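Local coordinates for protein enoyl-CoA hydratase (Bacillus halodurans, PDB 3LKE) that probably acts as an enoyl-CoA hydratase of the crotonase superfamily, adding water across the double bond of enoyl-CoA thioesters, at residues A[80-91]-A[235-243]; A[102-112]-A[123-134]. One frame throughout, in Å; residues are numbered along the deposited sequence.

Contact 1 (A[80-91]-A[235-243])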
loop_
_atom_site.group_PDB
_atom_site.type_symbol
_atom_site.label_atom_id
_atom_site.label_comp_id
_atom_site.label_asym_id
_atom_site.label_seq_id
_atom_site.Cartn_x
_atom_site.Cartn_y
_atom_site.Cartn_z
ATOM N N ASP A 80 18.789 -6.087 -30.935
ATOM C CA ASP A 80 18.451 -5.950 -29.519
ATOM C C ASP A 80 18.929 -7.146 -28.701
ATOM O O ASP A 80 18.556 -7.299 -27.537
ATOM C CB ASP A 80 16.938 -5.798 -29.361
ATOM C CG ASP A 80 16.379 -4.672 -30.205
ATOM O OD1 ASP A 80 16.782 -3.502 -30.000
ATOM O OD2 ASP A 80 15.531 -4.960 -31.073
ATOM N N VAL A 81 19.760 -7.987 -29.310
ATOM C CA VAL A 81 20.184 -9.230 -28.673
ATOM C C VAL A 81 21.012 -9.005 -27.403
ATOM O O VAL A 81 20.832 -9.701 -26.401
ATOM C CB VAL A 81 20.972 -10.124 -29.658
ATOM C CG1 VAL A 81 21.626 -11.284 -28.930
ATOM C CG2 VAL A 81 20.052 -10.622 -30.765
ATOM N N ARG A 82 21.924 -8.038 -27.455
ATOM C CA ARG A 82 22.784 -7.742 -26.315
ATOM C C ARG A 82 21.952 -7.187 -25.162
ATOM O O ARG A 82 22.110 -7.608 -24.022
ATOM C CB ARG A 82 23.862 -6.729 -26.701
ATOM C CG ARG A 82 24.669 -7.120 -27.927
ATOM C CD ARG A 82 25.783 -8.105 -27.588
ATOM N NE ARG A 82 26.840 -7.482 -26.792
ATOM C CZ ARG A 82 27.599 -6.472 -27.210
ATOM N NH1 ARG A 82 27.417 -5.952 -28.418
ATOM N NH2 ARG A 82 28.538 -5.973 -26.417
ATOM N N LEU A 83 21.070 -6.240 -25.469
ATOM C CA LEU A 83 20.196 -5.659 -24.453
ATOM C C LEU A 83 19.351 -6.736 -23.773
ATOM O O LEU A 83 19.308 -6.816 -22.542
ATOM C CB LEU A 83 19.305 -4.563 -25.054
ATOM C CG LEU A 83 18.463 -3.727 -24.075
ATOM C CD1 LEU A 83 19.290 -3.313 -22.856
ATOM C CD2 LEU A 83 17.881 -2.506 -24.771
ATOM N N ARG A 84 18.679 -7.565 -24.565
ATOM C CA ARG A 84 17.806 -8.592 -24.000
ATOM C C ARG A 84 18.586 -9.592 -23.152
ATOM O O ARG A 84 18.096 -10.058 -22.120
ATOM C CB ARG A 84 16.991 -9.299 -25.093
ATOM C CG ARG A 84 15.938 -8.399 -25.734
ATOM C CD ARG A 84 15.142 -9.116 -26.819
ATOM N NE ARG A 84 14.133 -8.238 -27.411
ATOM C CZ ARG A 84 12.909 -8.062 -26.918
ATOM N NH1 ARG A 84 12.535 -8.700 -25.813
ATOM N NH2 ARG A 84 12.059 -7.244 -27.525
ATOM N N GLU A 85 19.805 -9.901 -23.580
ATOM C CA GLU A 85 20.663 -10.824 -22.844
ATOM C C GLU A 85 20.960 -10.317 -21.430
ATOM O O GLU A 85 20.814 -11.064 -20.459
ATOM C CB GLU A 85 21.971 -11.068 -23.611
ATOM C CG GLU A 85 23.022 -11.836 -22.830
ATOM C CD GLU A 85 24.280 -12.092 -23.652
ATOM O OE1 GLU A 85 24.178 -12.145 -24.902
ATOM O OE2 GLU A 85 25.365 -12.239 -23.047
ATOM N N VAL A 86 21.364 -9.054 -21.311
ATOM C CA VAL A 86 21.749 -8.520 -20.008
ATOM C C VAL A 86 20.521 -8.293 -19.119
ATOM O O VAL A 86 20.559 -8.559 -17.919
ATOM C CB VAL A 86 22.595 -7.227 -20.121
ATOM C CG1 VAL A 86 21.820 -6.125 -20.786
ATOM C CG2 VAL A 86 23.080 -6.780 -18.742
ATOM N N LEU A 87 19.433 -7.830 -19.722
ATOM C CA LEU A 87 18.182 -7.667 -18.994
ATOM C C LEU A 87 17.735 -9.010 -18.448
ATOM O O LEU A 87 17.253 -9.103 -17.324
ATOM C CB LEU A 87 17.103 -7.061 -19.895
ATOM C CG LEU A 87 17.317 -5.569 -20.137
ATOM C CD1 LEU A 87 16.341 -5.017 -21.178
ATOM C CD2 LEU A 87 17.208 -4.795 -18.810
ATOM N N HIS A 88 17.927 -10.055 -19.244
ATOM C CA HIS A 88 17.492 -11.385 -18.865
ATOM C C HIS A 88 18.203 -11.847 -17.593
ATOM O O HIS A 88 17.566 -12.301 -16.643
ATOM C CB HIS A 88 17.723 -12.369 -20.026
ATOM C CG HIS A 88 17.363 -13.788 -19.707
ATOM N ND1 HIS A 88 16.059 -14.219 -19.597
ATOM C CD2 HIS A 88 18.138 -14.877 -19.491
ATOM C CE1 HIS A 88 16.045 -15.511 -19.314
ATOM N NE2 HIS A 88 17.293 -15.935 -19.249
ATOM N N VAL A 89 19.527 -11.725 -17.583
ATOM C CA VAL A 89 20.321 -12.147 -16.438
ATOM C C VAL A 89 20.027 -11.275 -15.220
ATOM O O VAL A 89 19.812 -11.780 -14.125
ATOM C CB VAL A 89 21.833 -12.120 -16.760
ATOM C CG1 VAL A 89 22.642 -12.534 -15.543
ATOM C CG2 VAL A 89 22.136 -13.048 -17.935
ATOM N N LEU A 90 19.997 -9.962 -15.415
ATOM C CA LEU A 90 19.768 -9.060 -14.287
ATOM C C LEU A 90 18.339 -9.153 -13.751
ATOM O O LEU A 90 18.132 -9.066 -12.550
ATOM C CB LEU A 90 20.134 -7.622 -14.646
ATOM C CG LEU A 90 21.611 -7.369 -14.981
ATOM C CD1 LEU A 90 21.832 -5.918 -15.378
ATOM C CD2 LEU A 90 22.525 -7.762 -13.819
ATOM N N ASN A 91 17.354 -9.347 -14.624
ATOM C CA ASN A 91 15.995 -9.573 -14.118
ATOM C C ASN A 91 15.933 -10.848 -13.282
ATOM O O ASN A 91 15.249 -10.908 -12.258
ATOM C CB ASN A 91 14.968 -9.637 -15.250
ATOM C CG ASN A 91 14.702 -8.293 -15.866
ATOM O OD1 ASN A 91 15.025 -7.247 -15.286
ATOM N ND2 ASN A 91 14.101 -8.301 -17.056
ATOM N N THR A 235 11.232 -5.023 -19.730
ATOM C CA THR A 235 12.142 -5.434 -20.800
ATOM C C THR A 235 11.638 -4.907 -22.142
ATOM O O THR A 235 12.372 -4.238 -22.870
ATOM C CB THR A 235 12.285 -6.960 -20.837
ATOM O OG1 THR A 235 12.828 -7.412 -19.589
ATOM C CG2 THR A 235 13.209 -7.401 -21.987
ATOM N N GLU A 236 10.368 -5.166 -22.444
ATOM C CA GLU A 236 9.820 -4.761 -23.736
ATOM C C GLU A 236 9.816 -3.249 -23.899
ATOM O O GLU A 236 10.112 -2.747 -24.983
ATOM C CB GLU A 236 8.420 -5.343 -23.954
ATOM C CG GLU A 236 8.397 -6.858 -23.961
ATOM C CD GLU A 236 9.294 -7.459 -25.044
ATOM O OE1 GLU A 236 9.425 -6.847 -26.126
ATOM O OE2 GLU A 236 9.860 -8.541 -24.809
ATOM N N GLU A 237 9.484 -2.516 -22.831
ATOM C CA GLU A 237 9.431 -1.058 -22.920
ATOM C C GLU A 237 10.819 -0.465 -23.113
ATOM O O GLU A 237 10.994 0.487 -23.866
ATOM C CB GLU A 237 8.779 -0.427 -21.679
ATOM C CG GLU A 237 7.318 -0.816 -21.443
ATOM C CD GLU A 237 6.369 -0.344 -22.544
ATOM O OE1 GLU A 237 6.670 0.652 -23.242
ATOM O OE2 GLU A 237 5.299 -0.971 -22.690
ATOM N N LEU A 238 11.808 -1.011 -22.415
ATOM C CA LEU A 238 13.158 -0.469 -22.512
ATOM C C LEU A 238 13.757 -0.767 -23.886
ATOM O O LEU A 238 14.437 0.071 -24.465
ATOM C CB LEU A 238 14.059 -1.043 -21.413
ATOM C CG LEU A 238 15.376 -0.285 -21.229
ATOM C CD1 LEU A 238 15.109 1.157 -20.825
ATOM C CD2 LEU A 238 16.278 -0.971 -20.208
ATOM N N VAL A 239 13.486 -1.958 -24.402
ATOM C CA VAL A 239 14.031 -2.357 -25.701
ATOM C C VAL A 239 13.464 -1.465 -26.791
ATOM O O VAL A 239 14.171 -1.067 -27.724
ATOM C CB VAL A 239 13.714 -3.828 -26.024
ATOM C CG1 VAL A 239 13.946 -4.114 -27.524
ATOM C CG2 VAL A 239 14.557 -4.756 -25.163
ATOM N N ALA A 240 12.179 -1.149 -26.662
ATOM C CA ALA A 240 11.502 -0.288 -27.620
ATOM C C ALA A 240 12.087 1.122 -27.577
ATOM O O ALA A 240 12.230 1.772 -28.599
ATOM C CB ALA A 240 9.994 -0.266 -27.347
ATOM N N LEU A 241 12.430 1.602 -26.385
ATOM C CA LEU A 241 12.982 2.946 -26.274
ATOM C C LEU A 241 14.424 3.017 -26.807
ATOM O O LEU A 241 14.850 4.043 -27.340
ATOM C CB LEU A 241 12.921 3.432 -24.822
ATOM C CG LEU A 241 11.556 3.907 -24.332
ATOM C CD1 LEU A 241 11.525 3.959 -22.800
ATOM C CD2 LEU A 241 11.217 5.276 -24.931
ATOM N N PHE A 242 15.171 1.931 -26.655
ATOM C CA PHE A 242 16.571 1.918 -27.094
ATOM C C PHE A 242 16.700 1.862 -28.622
ATOM O O PHE A 242 17.802 1.956 -29.165
ATOM C CB PHE A 242 17.341 0.775 -26.437
ATOM C CG PHE A 242 18.066 1.187 -25.194
ATOM C CD1 PHE A 242 17.363 1.526 -24.050
ATOM C CD2 PHE A 242 19.454 1.241 -25.167
ATOM C CE1 PHE A 242 18.019 1.913 -22.907
ATOM C CE2 PHE A 242 20.124 1.633 -24.019
ATOM C CZ PHE A 242 19.408 1.968 -22.887
ATOM N N LYS A 243 15.563 1.733 -29.304
ATOM C CA LYS A 243 15.528 1.753 -30.767
ATOM C C LYS A 243 15.288 3.168 -31.278
ATOM O O LYS A 243 15.363 3.426 -32.480
ATOM C CB LYS A 243 14.417 0.842 -31.291
ATOM C CG LYS A 243 14.613 -0.630 -30.988
ATOM C CD LYS A 243 13.540 -1.461 -31.677
ATOM C CE LYS A 243 13.680 -2.938 -31.336
ATOM N NZ LYS A 243 12.590 -3.764 -31.936
#

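Contact 2 (A[102-112]-A[123-134])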
loop_
_atom_site.group_PDB
_atom_site.type_symbol
_atom_site.label_atom_id
_atom_site.label_comp_id
_atom_site.label_asym_id
_atom_site.label_seq_id
_atom_site.Cartn_x
_atom_site.Cartn_y
_atom_site.Cartn_z
ATOM N N LYS A 102 15.578 -17.524 2.186
ATOM C CA LYS A 102 16.457 -17.058 3.249
ATOM C C LYS A 102 16.173 -15.601 3.545
ATOM O O LYS A 102 15.643 -14.885 2.689
ATOM C CB LYS A 102 17.927 -17.186 2.817
ATOM C CG LYS A 102 18.241 -18.488 2.111
ATOM C CD LYS A 102 17.983 -19.659 3.032
ATOM C CE LYS A 102 18.347 -20.982 2.364
ATOM N NZ LYS A 102 18.206 -22.110 3.329
ATOM N N VAL A 103 16.520 -15.150 4.745
ATOM C CA VAL A 103 16.418 -13.728 5.037
ATOM C C VAL A 103 17.480 -13.022 4.202
ATOM O O VAL A 103 18.660 -13.381 4.246
ATOM C CB VAL A 103 16.635 -13.399 6.519
ATOM C CG1 VAL A 103 16.654 -11.899 6.711
ATOM C CG2 VAL A 103 15.558 -14.058 7.395
ATOM N N THR A 104 17.064 -12.011 3.450
ATOM C CA THR A 104 17.971 -11.322 2.539
ATOM C C THR A 104 18.231 -9.883 3.001
ATOM O O THR A 104 17.302 -9.133 3.305
ATOM C CB THR A 104 17.413 -11.339 1.100
ATOM O OG1 THR A 104 16.094 -10.774 1.107
ATOM C CG2 THR A 104 17.346 -12.758 0.589
ATOM N N VAL A 105 19.508 -9.509 3.083
ATOM C CA VAL A 105 19.883 -8.186 3.550
ATOM C C VAL A 105 20.920 -7.579 2.609
ATOM O O VAL A 105 21.895 -8.242 2.260
ATOM C CB VAL A 105 20.500 -8.266 4.964
ATOM C CG1 VAL A 105 20.865 -6.877 5.478
ATOM C CG2 VAL A 105 19.546 -8.971 5.914
ATOM N N ALA A 106 20.715 -6.323 2.213
ATOM C CA ALA A 106 21.704 -5.601 1.418
ATOM C C ALA A 106 22.387 -4.540 2.264
ATOM O O ALA A 106 21.736 -3.782 2.977
ATOM C CB ALA A 106 21.046 -4.972 0.183
ATOM N N LEU A 107 23.716 -4.508 2.213
ATOM C CA LEU A 107 24.461 -3.517 2.979
ATOM C C LEU A 107 24.989 -2.476 2.008
ATOM O O LEU A 107 25.891 -2.779 1.219
ATOM C CB LEU A 107 25.621 -4.185 3.733
ATOM C CG LEU A 107 25.214 -5.390 4.582
ATOM C CD1 LEU A 107 26.430 -6.008 5.284
ATOM C CD2 LEU A 107 24.180 -4.948 5.604
ATOM N N ILE A 108 24.414 -1.276 2.052
ATOM C CA ILE A 108 24.780 -0.220 1.118
ATOM C C ILE A 108 25.821 0.682 1.762
ATOM O O ILE A 108 25.478 1.551 2.557
ATOM C CB ILE A 108 23.574 0.654 0.722
ATOM C CG1 ILE A 108 22.348 -0.208 0.378
ATOM C CG2 ILE A 108 23.947 1.576 -0.430
ATOM C CD1 ILE A 108 22.583 -1.181 -0.782
ATOM N N ASN A 109 27.082 0.471 1.402
ATOM C CA ASN A 109 28.185 1.159 2.073
ATOM C C ASN A 109 28.522 2.515 1.462
ATOM O O ASN A 109 28.778 3.472 2.176
ATOM C CB ASN A 109 29.427 0.274 2.120
ATOM C CG ASN A 109 29.933 -0.094 0.736
ATOM O OD1 ASN A 109 29.166 -0.516 -0.119
ATOM N ND2 ASN A 109 31.228 0.058 0.517
ATOM N N GLY A 110 28.516 2.585 0.137
ATOM C CA GLY A 110 28.808 3.821 -0.569
ATOM C C GLY A 110 27.713 4.088 -1.584
ATOM O O GLY A 110 26.574 3.646 -1.403
ATOM N N TYR A 111 28.037 4.784 -2.668
ATOM C CA TYR A 111 26.952 5.196 -3.568
ATOM C C TYR A 111 26.314 4.015 -4.290
ATOM O O TYR A 111 26.942 2.983 -4.520
ATOM C CB TYR A 111 27.361 6.325 -4.523
ATOM C CG TYR A 111 28.494 6.024 -5.471
ATOM C CD1 TYR A 111 28.285 5.258 -6.611
ATOM C CD2 TYR A 111 29.767 6.540 -5.248
ATOM C CE1 TYR A 111 29.307 4.995 -7.490
ATOM C CE2 TYR A 111 30.800 6.282 -6.129
ATOM C CZ TYR A 111 30.563 5.505 -7.249
ATOM O OH TYR A 111 31.578 5.226 -8.138
ATOM N N ALA A 112 25.031 4.171 -4.606
ATOM C CA ALA A 112 24.263 3.137 -5.283
ATOM C C ALA A 112 23.352 3.853 -6.257
ATOM O O ALA A 112 22.379 4.509 -5.851
ATOM C CB ALA A 112 23.442 2.327 -4.284
ATOM N N CYS A 123 15.355 -7.143 -1.503
ATOM C CA CYS A 123 15.803 -7.740 -0.240
ATOM C C CYS A 123 14.813 -7.458 0.882
ATOM O O CYS A 123 14.031 -6.502 0.819
ATOM C CB CYS A 123 17.171 -7.197 0.182
ATOM S SG CYS A 123 18.530 -7.696 -0.880
ATOM N N ASP A 124 14.864 -8.300 1.909
ATOM C CA ASP A 124 14.008 -8.144 3.085
ATOM C C ASP A 124 14.353 -6.906 3.897
ATOM O O ASP A 124 13.497 -6.316 4.525
ATOM C CB ASP A 124 14.128 -9.353 3.994
ATOM C CG ASP A 124 13.577 -10.610 3.370
ATOM O OD1 ASP A 124 12.596 -10.532 2.587
ATOM O OD2 ASP A 124 14.114 -11.686 3.684
ATOM N N ARG A 125 15.629 -6.529 3.900
ATOM C CA ARG A 125 16.040 -5.347 4.634
ATOM C C ARG A 125 17.241 -4.747 3.923
ATOM O O ARG A 125 18.073 -5.468 3.396
ATOM C CB ARG A 125 16.382 -5.701 6.097
ATOM C CG ARG A 125 16.577 -4.495 7.005
ATOM C CD ARG A 125 16.603 -4.906 8.492
ATOM N NE ARG A 125 16.494 -3.760 9.393
ATOM C CZ ARG A 125 15.362 -3.165 9.731
ATOM N NH1 ARG A 125 14.209 -3.572 9.194
ATOM N NH2 ARG A 125 15.376 -2.137 10.577
ATOM N N ARG A 126 17.267 -3.426 3.854
ATOM C CA ARG A 126 18.376 -2.697 3.275
ATOM C C ARG A 126 18.921 -1.783 4.349
ATOM O O ARG A 126 18.185 -0.975 4.907
ATOM C CB ARG A 126 17.890 -1.866 2.087
ATOM C CG ARG A 126 17.566 -2.661 0.825
ATOM C CD ARG A 126 16.149 -3.229 0.824
ATOM N NE ARG A 126 15.143 -2.171 0.767
ATOM C CZ ARG A 126 13.827 -2.372 0.842
ATOM N NH1 ARG A 126 13.336 -3.596 0.959
ATOM N NH2 ARG A 126 12.999 -1.344 0.785
ATOM N N ILE A 127 20.214 -1.904 4.645
ATOM C CA ILE A 127 20.853 -1.077 5.666
ATOM C C ILE A 127 21.976 -0.301 4.998
ATOM O O ILE A 127 22.785 -0.891 4.273
ATOM C CB ILE A 127 21.479 -1.953 6.772
ATOM C CG1 ILE A 127 20.398 -2.807 7.455
ATOM C CG2 ILE A 127 22.194 -1.074 7.811
ATOM C CD1 ILE A 127 20.974 -3.904 8.372
ATOM N N ALA A 128 22.027 1.008 5.222
ATOM C CA ALA A 128 23.042 1.837 4.570
ATOM C C ALA A 128 23.979 2.505 5.576
ATOM O O ALA A 128 23.581 2.821 6.702
ATOM C CB ALA A 128 22.366 2.913 3.719
ATOM N N LEU A 129 25.218 2.746 5.159
ATOM C CA LEU A 129 26.074 3.661 5.906
ATOM C C LEU A 129 25.547 5.086 5.692
ATOM O O LEU A 129 24.978 5.388 4.645
ATOM C CB LEU A 129 27.533 3.543 5.446
ATOM C CG LEU A 129 28.257 2.249 5.843
ATOM C CD1 LEU A 129 29.714 2.269 5.378
ATOM C CD2 LEU A 129 28.182 2.050 7.352
ATOM N N ARG A 130 25.730 5.952 6.687
ATOM C CA ARG A 130 25.324 7.351 6.584
ATOM C C ARG A 130 25.799 8.026 5.292
ATOM O O ARG A 130 25.089 8.858 4.720
ATOM C CB ARG A 130 25.837 8.138 7.798
ATOM C CG ARG A 130 25.574 9.639 7.747
ATOM C CD ARG A 130 24.162 9.979 8.190
ATOM N NE ARG A 130 23.841 9.331 9.456
ATOM C CZ ARG A 130 22.634 9.326 10.010
ATOM N NH1 ARG A 130 21.624 9.935 9.410
ATOM N NH2 ARG A 130 22.438 8.705 11.164
ATOM N N ARG A 131 26.991 7.665 4.831
ATOM C CA ARG A 131 27.599 8.361 3.701
ATOM C C ARG A 131 27.079 7.883 2.345
ATOM O O ARG A 131 27.412 8.460 1.314
ATOM C CB ARG A 131 29.122 8.249 3.739
ATOM C CG ARG A 131 29.642 6.832 3.684
ATOM C CD ARG A 131 31.164 6.803 3.680
ATOM N NE ARG A 131 31.655 5.432 3.733
ATOM C CZ ARG A 131 31.902 4.686 2.662
ATOM N NH1 ARG A 131 31.712 5.190 1.449
ATOM N NH2 ARG A 131 32.341 3.438 2.802
ATOM N N ALA A 132 26.271 6.829 2.349
ATOM C CA ALA A 132 25.691 6.323 1.107
ATOM C C ALA A 132 24.878 7.405 0.389
ATOM O O ALA A 132 24.141 8.161 1.016
ATOM C CB ALA A 132 24.817 5.115 1.390
ATOM N N LYS A 133 25.023 7.454 -0.932
ATOM C CA LYS A 133 24.257 8.365 -1.780
ATOM C C LYS A 133 23.528 7.544 -2.835
ATOM O O LYS A 133 23.975 6.454 -3.193
ATOM C CB LYS A 133 25.175 9.387 -2.458
ATOM C CG LYS A 133 25.698 10.491 -1.542
ATOM C CD LYS A 133 24.617 11.508 -1.229
ATOM C CE LYS A 133 25.184 12.752 -0.544
ATOM N NZ LYS A 133 25.800 12.427 0.778
ATOM N N PHE A 134 22.421 8.091 -3.337
ATOM C CA PHE A 134 21.494 7.363 -4.195
ATOM C C PHE A 134 21.053 8.243 -5.351
ATOM O O PHE A 134 21.015 9.463 -5.222
ATOM C CB PHE A 134 20.259 6.958 -3.376
ATOM C CG PHE A 134 20.585 6.119 -2.172
ATOM C CD1 PHE A 134 20.580 4.739 -2.262
ATOM C CD2 PHE A 134 20.894 6.713 -0.956
ATOM C CE1 PHE A 134 20.872 3.954 -1.158
ATOM C CE2 PHE A 134 21.194 5.936 0.147
ATOM C CZ PHE A 134 21.180 4.548 0.039
#

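Contact 1 (A[80-91]-A[235-243])
Helix segments 81-91 and 235-241 run roughly antiparallel, at 151° and with their axes 10.5 Å apart, and Leu87 and Thr235 face each other near one end as Asp80 and Val239 do near the other. Val239 touches four side chains of segment 80-91. Its CG2 branch lies 4.0 Å from Leu83 CD2, the two side chains running antiparallel to one another, and also sits over the centre of one face of the Arg84 guanidinium. Its CG1 branch reaches Asp80 CG at 3.7 Å. Leu83 CD2 meets Phe242 CB at 3.7 Å, and Leu87 CD1 touches Leu238 CD2 and the methyl of Thr235. On the more exposed flank the Arg84 chain, extended from CG to NE, grips Glu236 end-on: NH1 donates to OE2 at 2.9 Å and NH2 to OE1 at 3.0 Å, both bonds nearly straight. The acceptors lie in the guanidinium plane, but the carboxylate is turned 32° against it. Glu236 starts away from the partner helix and folds back through its bend at chi2 (-59°). Thr235 OG1 is bonded to Leu231 O of its own helix and takes only a weak bond from Asn91 ND2. Beyond the seam, Phe242 packs on helix 68-76, and Glu237 and Leu241 meet the second subunit. This is antiparallel helix-helix packing with a leucine-valine core and a flanking salt bridge, joining helices 81-98 and 223-241 of the crotonase-like fold.

Contact 2 (A[102-112]-A[123-134])
Strands 103-108 and 125-129 pair as parallel neighbours in the larger sheet of the crotonase fold, Val105 opposite Arg125 and Ile108 opposite Ala128; after a shift of two residues, Ala112 pairs with Phe134 in a second short ladder. Backbone bonds carry the first ladder: Ala106 N donates to Arg125 O, Ala106 O accepts from Ile127 N at 2.9 Å, and Ile108 likewise uses N and O, toward Ile127 O and Leu129 N. In the second ladder Ala112 N donates to Lys133 O. Apolar contacts cover both faces. Leu107 CD2 lies beside Ile127 CB on one, the two side chains extending in parallel. On the other, Ala106 CB meets Cys123 SG at 3.9 Å, and Ile108 CB lies 3.9 Å from Ala128 CB. Ile108 CG2, anti to the backbone N, reaches on to Phe134 CE1 at 4.0 Å and thus spans the two ladders. Between the ladders, where Leu129 to Ala132 form a type I turn, the backbone Asn109 O lies over one face of the Arg131 guanidinium, whose NH2 is held by Arg59 O. At the start, Asp124 OD2 salt-bridges Lys216 of its own chain and OD1 hydrogen-bonds Tyr159 of the third subunit. There Thr104 OG1, placed between its own N and carbonyl carbon (chi1 55°), accepts from Asp124 N at 2.9 Å, while Thr104 N donates to Asp124 OD2 at 3.0 Å from 42° above the carboxylate plane.

From the N terminus, the chain passes strands 6-10, 14-19 and 51-56 before reaching helix 81-98, whose first part supplies 80-91. Strand 103-108 follows directly and opens contact 2, which closes a short loop when the chain returns at 123-134 after helix 115-118. Contact 1 closes much later, when helix 223-241 comes back to helix 81-98; the whole of contact 2 therefore falls within its 143-residue span. The two do not touch: their centres are 26 Å apart, on opposite sides of the chain's centre. Contact 2 joins two inner, neighbouring strands of the larger sheet and links it to the smaller one, whereas contact 1 brings a late helix, which meets the second subunit, onto an early one.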